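Local coordinates for protein CCMAN5 (Cellulosimicrobium cellulans, PDB 4AQ0) that probably hydrolyses alpha-mannosidic linkages as a calcium-dependent family 92 glycoside hydrolase, and can be used to enable mannose-6-phosphate modification of recombinant lysosomal enzymes, at residues D94-P99 / G111-P116. Numbering follows the deposited sequence.
Sequences DLLVVP and GTYAHP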
loop_
_atom_site.group_PDB
_atom_site.type_symbol
_atom_site.label_atom_id
_atom_site.label_comp_id
_atom_site.label_asym_id
_atom_site.label_seq_id
_atom_site.Cartn_x
_atom_site.Cartn_y
_atom_site.Cartn_z
ATOM N N ASP A 94 -15.564 2.175 8.590
ATOM C CA ASP A 94 -16.356 2.146 9.831
ATOM C C ASP A 94 -16.513 3.498 10.504
ATOM O O ASP A 94 -15.628 4.359 10.421
ATOM C CB ASP A 94 -15.729 1.206 10.875
ATOM C CG ASP A 94 -15.517 -0.189 10.354
ATOM O OD1 ASP A 94 -16.522 -0.917 10.219
ATOM O OD2 ASP A 94 -14.344 -0.542 10.078
ATOM N N LEU A 95 -17.637 3.637 11.207
ATOM C CA LEU A 95 -17.940 4.777 12.068
ATOM C C LEU A 95 -18.152 6.057 11.255
ATOM O O LEU A 95 -17.260 6.918 11.154
ATOM C CB LEU A 95 -16.862 4.932 13.147
ATOM C CG LEU A 95 -17.277 5.389 14.551
ATOM C CD1 LEU A 95 -16.174 5.048 15.554
ATOM C CD2 LEU A 95 -17.571 6.902 14.567
ATOM N N LEU A 96 -19.340 6.164 10.661
ATOM C CA LEU A 96 -19.664 7.307 9.809
ATOM C C LEU A 96 -20.329 8.414 10.611
ATOM O O LEU A 96 -21.376 8.207 11.215
ATOM C CB LEU A 96 -20.538 6.888 8.623
ATOM C CG LEU A 96 -21.066 8.000 7.710
ATOM C CD1 LEU A 96 -19.956 8.615 6.829
ATOM C CD2 LEU A 96 -22.200 7.448 6.865
ATOM N N VAL A 97 -19.695 9.583 10.618
ATOM C CA VAL A 97 -20.191 10.743 11.360
ATOM C C VAL A 97 -20.712 11.743 10.334
ATOM O O VAL A 97 -19.961 12.187 9.470
ATOM C CB VAL A 97 -19.072 11.377 12.240
ATOM C CG1 VAL A 97 -19.492 12.765 12.786
ATOM C CG2 VAL A 97 -18.689 10.432 13.386
ATOM N N VAL A 98 -22.008 12.055 10.419
ATOM C CA VAL A 98 -22.685 12.922 9.453
ATOM C C VAL A 98 -23.205 14.183 10.176
ATOM O O VAL A 98 -24.037 14.084 11.084
ATOM C CB VAL A 98 -23.869 12.195 8.735
ATOM C CG1 VAL A 98 -24.567 13.111 7.718
ATOM C CG2 VAL A 98 -23.402 10.902 8.033
ATOM N N PRO A 99 -22.720 15.368 9.769
ATOM C CA PRO A 99 -23.267 16.602 10.317
ATOM C C PRO A 99 -24.586 16.957 9.636
ATOM O O PRO A 99 -24.708 16.821 8.415
ATOM C CB PRO A 99 -22.191 17.634 9.988
ATOM C CG PRO A 99 -21.537 17.112 8.746
ATOM C CD PRO A 99 -21.625 15.619 8.809
ATOM N N GLY A 111 -29.631 8.228 2.136
ATOM C CA GLY A 111 -29.854 9.329 1.187
ATOM C C GLY A 111 -29.958 10.716 1.826
ATOM O O GLY A 111 -29.590 11.716 1.212
ATOM N N THR A 112 -30.449 10.771 3.066
ATOM C CA THR A 112 -30.646 12.036 3.778
ATOM C C THR A 112 -29.323 12.664 4.266
ATOM O O THR A 112 -29.295 13.817 4.714
ATOM C CB THR A 112 -31.618 11.865 4.984
ATOM O OG1 THR A 112 -31.028 11.000 5.958
ATOM C CG2 THR A 112 -32.967 11.282 4.526
ATOM N N TYR A 113 -28.240 11.895 4.188
ATOM C CA TYR A 113 -26.929 12.362 4.613
ATOM C C TYR A 113 -26.288 13.311 3.587
ATOM O O TYR A 113 -25.397 14.076 3.928
ATOM C CB TYR A 113 -25.975 11.181 4.811
ATOM C CG TYR A 113 -26.287 10.187 5.921
ATOM C CD1 TYR A 113 -27.037 10.543 7.052
ATOM C CD2 TYR A 113 -25.784 8.892 5.850
ATOM C CE1 TYR A 113 -27.287 9.608 8.073
ATOM C CE2 TYR A 113 -26.027 7.961 6.851
ATOM C CZ TYR A 113 -26.771 8.321 7.957
ATOM O OH TYR A 113 -26.986 7.374 8.937
ATOM N N ALA A 114 -26.734 13.241 2.335
ATOM C CA ALA A 114 -26.033 13.882 1.225
ATOM C C ALA A 114 -26.022 15.413 1.319
ATOM O O ALA A 114 -27.080 16.039 1.472
ATOM C CB ALA A 114 -26.626 13.416 -0.110
ATOM N N HIS A 115 -24.818 15.990 1.259
ATOM C CA HIS A 115 -24.618 17.439 1.186
ATOM C C HIS A 115 -23.925 17.767 -0.134
ATOM O O HIS A 115 -22.960 17.094 -0.488
ATOM C CB HIS A 115 -23.684 17.963 2.287
ATOM C CG HIS A 115 -23.930 17.400 3.656
ATOM N ND1 HIS A 115 -23.575 16.217 4.209
ATOM C CD2 HIS A 115 -24.565 18.113 4.652
ATOM C CE1 HIS A 115 -24.021 16.228 5.508
ATOM N NE2 HIS A 115 -24.612 17.384 5.750
ATOM N N PRO A 116 -24.371 18.830 -0.841
ATOM C CA PRO A 116 -23.573 19.341 -1.966
ATOM C C PRO A 116 -22.195 19.834 -1.497
ATOM O O PRO A 116 -22.070 20.383 -0.407
ATOM C CB PRO A 116 -24.379 20.550 -2.473
ATOM C CG PRO A 116 -25.728 20.473 -1.781
ATOM C CD PRO A 116 -25.520 19.701 -0.521
#
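One face of the Y113 ring is taken by the methyl CG2 of V98, a CH-pi contact in which CG2 stands 3.7 Å from the ring centroid and 13° off its normal. The other branch of the same valine lies beside the CB end of the ring, V98 CG1 being 3.6 Å from Y113 CD1. L96 adds to the apolar packing: its CD2 comes obliquely to the CD2-CE2 side of the ring, 3.9 Å from Y113 CE2. The H115 ring is met at its edge instead, where P99 O lies in plane, 2.7 Å from H115 NE2; with an N-H...O angle of 126° the hydrogen bond is weak. Placed anti to the backbone N (chi1 -180°), V98 CG1 also comes near this edge, 3.9 Å from H115 CE1, and the one valine thus serves both rings. Such packing illustrates how the border strands of two antiparallel sheets are tied together by side chains in the N-terminal region of a family 92 enzyme: strand 96-100 borders a five-stranded sheet, strand 115-116 a four-stranded one, and the tyrosine comes from the short 3-10 turn leading into the latter. Replacing Y113 by an alanine would probably open a gap beneath V98 and L96 and leave D178 without the hydroxyl that hydrogen-bonds to its OD2. Both nitrogens of the imidazole face carbonyl oxygens, ND1 that of I75 in strand 74-79 and NE2, weakly, that of P99, an arrangement that would favour a doubly protonated ring and probably restricts its rotation.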